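Local coordinates for protein spondin-1 (Homo sapiens, PDB 2ZOU) that probably contributes to cell adhesion in the extracellular matrix, as a secreted glycoprotein whose reeler domain adopts a beta-sandwich fold, at residues 74-86 against 97-111. Sequence-based numbering, arbitrary orientation. Where two conformers were deposited one is given.
Sequences AGTFQIIDEEETQ and ESTPRRRTRIQVFWI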
# COMPACT_ATOMS: atom_id res chain seq x y z
N ALA A 74 -3.69 7.03 7.09
CA ALA A 74 -4.97 7.54 6.60
C ALA A 74 -5.85 6.41 6.07
O ALA A 74 -5.36 5.48 5.43
CB ALA A 74 -4.71 8.55 5.49
N GLY A 75 -7.14 6.50 6.36
CA GLY A 75 -8.11 5.52 5.87
C GLY A 75 -8.02 4.22 6.63
O GLY A 75 -7.31 4.12 7.63
N THR A 76 -8.73 3.21 6.12
CA THR A 76 -8.86 1.91 6.75
C THR A 76 -8.69 0.83 5.69
O THR A 76 -9.44 0.78 4.71
CB THR A 76 -10.27 1.76 7.39
OG1 THR A 76 -10.37 2.65 8.49
CG2 THR A 76 -10.55 0.32 7.87
N PHE A 77 -7.69 -0.02 5.86
CA PHE A 77 -7.60 -1.20 5.03
C PHE A 77 -8.56 -2.29 5.50
O PHE A 77 -8.84 -2.42 6.70
CB PHE A 77 -6.18 -1.76 5.01
CG PHE A 77 -5.21 -0.89 4.29
CD1 PHE A 77 -5.18 -0.85 2.89
CD2 PHE A 77 -4.27 -0.15 5.00
CE1 PHE A 77 -4.25 -0.05 2.21
CE2 PHE A 77 -3.34 0.65 4.33
CZ PHE A 77 -3.32 0.70 2.95
N GLN A 78 -9.05 -3.07 4.54
CA GLN A 78 -9.88 -4.23 4.82
C GLN A 78 -9.38 -5.44 4.03
O GLN A 78 -9.24 -5.37 2.81
CB GLN A 78 -11.34 -3.95 4.49
CG GLN A 78 -12.26 -5.12 4.83
CD GLN A 78 -13.70 -4.86 4.48
OE1 GLN A 78 -14.02 -3.93 3.76
NE2 GLN A 78 -14.58 -5.70 5.00
N ILE A 79 -9.09 -6.53 4.73
CA ILE A 79 -8.57 -7.73 4.11
C ILE A 79 -9.63 -8.36 3.21
O ILE A 79 -10.80 -8.48 3.58
CB ILE A 79 -8.10 -8.75 5.20
CG1 ILE A 79 -7.00 -8.13 6.07
CG2 ILE A 79 -7.69 -10.10 4.59
CD1 ILE A 79 -5.71 -7.76 5.35
N ILE A 80 -9.22 -8.74 2.01
CA ILE A 80 -10.06 -9.50 1.09
C ILE A 80 -9.71 -11.00 1.15
O ILE A 80 -10.59 -11.85 1.31
CB ILE A 80 -9.90 -8.96 -0.36
CG1 ILE A 80 -10.35 -7.51 -0.44
CG2 ILE A 80 -10.66 -9.84 -1.37
CD1 ILE A 80 -10.03 -6.83 -1.76
N ASP A 81 -8.42 -11.30 1.05
CA ASP A 81 -7.92 -12.66 1.01
C ASP A 81 -7.13 -12.96 2.27
O ASP A 81 -5.95 -12.63 2.39
CB ASP A 81 -7.06 -12.86 -0.24
CG ASP A 81 -7.82 -12.60 -1.53
OD1 ASP A 81 -8.92 -13.18 -1.71
OD2 ASP A 81 -7.34 -11.81 -2.37
N GLU A 82 -7.80 -13.57 3.24
CA GLU A 82 -7.22 -13.83 4.55
C GLU A 82 -6.00 -14.75 4.50
O GLU A 82 -5.10 -14.66 5.35
CB GLU A 82 -8.29 -14.42 5.47
CG GLU A 82 -9.50 -13.49 5.72
CD GLU A 82 -10.51 -13.43 4.55
OE1 GLU A 82 -10.32 -14.12 3.51
OE2 GLU A 82 -11.50 -12.67 4.68
N GLU A 83 -5.95 -15.64 3.50
CA GLU A 83 -4.83 -16.58 3.37
C GLU A 83 -3.61 -15.99 2.66
O GLU A 83 -2.54 -16.61 2.60
CB GLU A 83 -5.29 -17.89 2.71
CG GLU A 83 -6.17 -18.78 3.60
CD GLU A 83 -5.42 -19.40 4.79
OE1 GLU A 83 -4.17 -19.47 4.76
OE2 GLU A 83 -6.09 -19.83 5.76
N GLU A 84 -3.76 -14.77 2.13
CA GLU A 84 -2.66 -14.12 1.42
C GLU A 84 -2.13 -12.90 2.16
O GLU A 84 -0.95 -12.55 2.04
CB GLU A 84 -3.08 -13.74 -0.00
CG GLU A 84 -3.87 -14.82 -0.80
CD GLU A 84 -3.14 -16.17 -0.95
OE1 GLU A 84 -1.90 -16.23 -0.81
OE2 GLU A 84 -3.83 -17.18 -1.23
N THR A 85 -2.99 -12.24 2.93
CA THR A 85 -2.65 -10.96 3.54
C THR A 85 -3.11 -10.90 4.99
O THR A 85 -4.08 -11.55 5.37
CB THR A 85 -3.30 -9.79 2.78
OG1 THR A 85 -4.73 -9.90 2.87
CG2 THR A 85 -2.86 -9.77 1.30
N GLN A 86 -2.41 -10.10 5.79
CA GLN A 86 -2.80 -9.84 7.18
C GLN A 86 -2.24 -8.50 7.61
O GLN A 86 -1.41 -7.92 6.92
CB GLN A 86 -2.27 -10.93 8.12
CG GLN A 86 -0.74 -10.94 8.24
CD GLN A 86 -0.26 -11.95 9.26
OE1 GLN A 86 -0.56 -13.14 9.15
NE2 GLN A 86 0.46 -11.48 10.27
N GLU A 97 2.18 -9.83 4.00
CA GLU A 97 1.87 -11.20 3.59
C GLU A 97 1.53 -12.10 4.79
O GLU A 97 2.05 -11.90 5.89
CB GLU A 97 2.99 -11.80 2.71
CG GLU A 97 4.26 -12.33 3.42
CD GLU A 97 5.15 -11.27 4.06
OE1 GLU A 97 5.08 -10.07 3.70
OE2 GLU A 97 5.96 -11.64 4.95
N SER A 98 0.65 -13.07 4.55
CA SER A 98 0.25 -14.06 5.56
C SER A 98 1.28 -15.18 5.74
O SER A 98 1.44 -15.72 6.83
CB SER A 98 -1.09 -14.70 5.18
OG SER A 98 -2.16 -13.80 5.32
N THR A 99 1.93 -15.54 4.63
CA THR A 99 2.98 -16.57 4.57
C THR A 99 3.96 -16.14 3.47
O THR A 99 3.56 -15.44 2.54
CB THR A 99 2.41 -17.96 4.21
OG1 THR A 99 1.60 -17.86 3.04
CG2 THR A 99 1.59 -18.54 5.36
N PRO A 100 5.24 -16.56 3.55
CA PRO A 100 6.22 -16.10 2.56
C PRO A 100 6.28 -16.84 1.21
O PRO A 100 7.38 -17.10 0.70
CB PRO A 100 7.55 -16.25 3.31
CG PRO A 100 7.33 -17.41 4.22
CD PRO A 100 5.85 -17.44 4.57
N ARG A 101 5.12 -17.14 0.62
CA ARG A 101 5.04 -17.83 -0.67
C ARG A 101 5.28 -16.85 -1.82
O ARG A 101 5.07 -15.65 -1.66
CB ARG A 101 3.64 -18.44 -0.85
CG ARG A 101 3.24 -19.42 0.24
CD ARG A 101 2.07 -20.29 -0.21
NE ARG A 101 1.71 -21.27 0.81
CZ ARG A 101 0.79 -21.07 1.75
NH1 ARG A 101 0.14 -19.91 1.80
NH2 ARG A 101 0.53 -22.01 2.64
N ARG A 102 5.71 -17.36 -2.97
CA ARG A 102 5.83 -16.54 -4.18
C ARG A 102 4.43 -16.13 -4.64
O ARG A 102 3.54 -16.98 -4.77
CB ARG A 102 6.53 -17.29 -5.32
CG ARG A 102 7.99 -17.65 -5.07
CD ARG A 102 8.64 -18.21 -6.33
NE ARG A 102 9.99 -18.70 -6.06
CZ ARG A 102 10.90 -18.96 -6.99
NH1 ARG A 102 10.63 -18.77 -8.28
NH2 ARG A 102 12.11 -19.41 -6.64
N ARG A 103 4.25 -14.83 -4.87
CA ARG A 103 2.99 -14.29 -5.37
C ARG A 103 3.25 -13.31 -6.50
O ARG A 103 4.33 -12.71 -6.56
CB ARG A 103 2.20 -13.59 -4.26
CG ARG A 103 1.69 -14.54 -3.17
CD ARG A 103 1.03 -13.76 -2.04
NE ARG A 103 0.46 -14.62 -1.01
CZ ARG A 103 1.13 -15.03 0.07
NH1 ARG A 103 2.39 -14.64 0.24
NH2 ARG A 103 0.55 -15.81 0.97
N THR A 104 2.27 -13.16 -7.37
CA THR A 104 2.38 -12.18 -8.45
C THR A 104 1.34 -11.05 -8.31
O THR A 104 1.44 -10.04 -9.00
CB THR A 104 2.22 -12.82 -9.83
OG1 THR A 104 0.95 -13.49 -9.89
CG2 THR A 104 3.36 -13.82 -10.09
N ARG A 105 0.38 -11.24 -7.42
CA ARG A 105 -0.64 -10.22 -7.17
C ARG A 105 -1.24 -10.41 -5.79
O ARG A 105 -1.52 -11.53 -5.39
CB ARG A 105 -1.76 -10.30 -8.22
CG ARG A 105 -2.91 -9.28 -8.02
CD ARG A 105 -3.98 -9.40 -9.12
NE ARG A 105 -5.08 -8.42 -8.96
CZ ARG A 105 -6.17 -8.63 -8.22
NH1 ARG A 105 -6.29 -9.77 -7.56
NH2 ARG A 105 -7.13 -7.71 -8.15
N ILE A 106 -1.41 -9.30 -5.09
CA ILE A 106 -2.31 -9.28 -3.92
C ILE A 106 -3.28 -8.11 -4.05
O ILE A 106 -3.03 -7.16 -4.82
CB ILE A 106 -1.56 -9.23 -2.55
CG1 ILE A 106 -0.71 -7.97 -2.40
CG2 ILE A 106 -0.77 -10.54 -2.34
CD1 ILE A 106 -1.48 -6.77 -1.86
N GLN A 107 -4.37 -8.16 -3.30
CA GLN A 107 -5.38 -7.10 -3.34
C GLN A 107 -5.95 -6.90 -1.95
O GLN A 107 -6.02 -7.85 -1.16
CB GLN A 107 -6.53 -7.49 -4.27
CG GLN A 107 -7.11 -8.85 -3.94
CD GLN A 107 -8.25 -9.28 -4.83
OE1 GLN A 107 -8.61 -8.60 -5.79
NE2 GLN A 107 -8.81 -10.43 -4.52
N VAL A 108 -6.33 -5.67 -1.66
CA VAL A 108 -6.95 -5.31 -0.38
C VAL A 108 -7.91 -4.15 -0.65
O VAL A 108 -7.75 -3.46 -1.65
CB VAL A 108 -5.86 -4.91 0.63
CG1 VAL A 108 -5.20 -3.56 0.26
CG2 VAL A 108 -6.39 -4.95 2.07
N PHE A 109 -8.91 -3.96 0.20
CA PHE A 109 -9.67 -2.72 0.13
C PHE A 109 -9.01 -1.65 0.97
O PHE A 109 -8.45 -1.94 2.03
CB PHE A 109 -11.10 -2.92 0.65
CG PHE A 109 -11.98 -3.71 -0.27
CD1 PHE A 109 -12.23 -3.26 -1.58
CD2 PHE A 109 -12.60 -4.89 0.17
CE1 PHE A 109 -13.05 -3.99 -2.43
CE2 PHE A 109 -13.44 -5.61 -0.69
CZ PHE A 109 -13.64 -5.15 -1.99
N TRP A 110 -9.12 -0.42 0.49
CA TRP A 110 -8.78 0.78 1.25
C TRP A 110 -10.00 1.68 1.24
O TRP A 110 -10.49 2.06 0.18
CB TRP A 110 -7.57 1.48 0.65
CG TRP A 110 -7.20 2.72 1.39
CD1 TRP A 110 -6.58 2.80 2.60
CD2 TRP A 110 -7.40 4.07 0.95
NE1 TRP A 110 -6.38 4.12 2.95
CE2 TRP A 110 -6.88 4.92 1.95
CE3 TRP A 110 -7.97 4.63 -0.20
CZ2 TRP A 110 -6.91 6.31 1.83
CZ3 TRP A 110 -8.00 6.02 -0.31
CH2 TRP A 110 -7.46 6.84 0.69
N ILE A 111 -10.49 1.99 2.43
CA ILE A 111 -11.67 2.82 2.60
C ILE A 111 -11.21 4.24 2.88
O ILE A 111 -10.49 4.48 3.85
CB ILE A 111 -12.56 2.32 3.75
CG1 ILE A 111 -12.91 0.84 3.52
CG2 ILE A 111 -13.82 3.23 3.87
CD1 ILE A 111 -13.63 0.17 4.70
O HOH W 1 -6.60 -9.03 1.17
O HOH W 2 -4.74 -10.88 -2.12
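Thr76 and Gln78 pair antiparallel with Ile111 and Phe109 through four backbone hydrogen bonds, the axes of strands 76-79 and 105-111 coming within 4.6 Å at 145°. On the face bearing Phe77 and Trp110, Trp110 CD1 sits over one face of the Phe77 ring, 3.7 Å from CE1, with the planes 54° apart. The indole turns its edge to Ala74, NE1 donating to Ala74 O at 3.0 Å in the ring plane. Ile80 crosses Phe109 at about a right angle: CD1 stands 3.7 Å above the ring centroid, 11° off its normal, a CH-pi contact. Asp81 OD2 takes Gln107 NE2 on its syn side at 2.9 Å, and water 2 links the same oxygen to Gln107 N. Arg103, extended from CG to NE, brings NE (2.9 Å) and NH2 to the anti side of Glu84 OE1, while NH1 reaches Thr99 O at 2.7 Å. Shortening Arg103 to an alanine is likely to leave the Glu84 carboxylate without its ion-pair mate, Thr99 O without this donor and the 98-104 loop less firmly held. Strand 76-79 edges the sheet containing 40-47, whereas 85-88 joins that containing 55-62: the chain changes sheets here, as befits the reeler beta-sandwich.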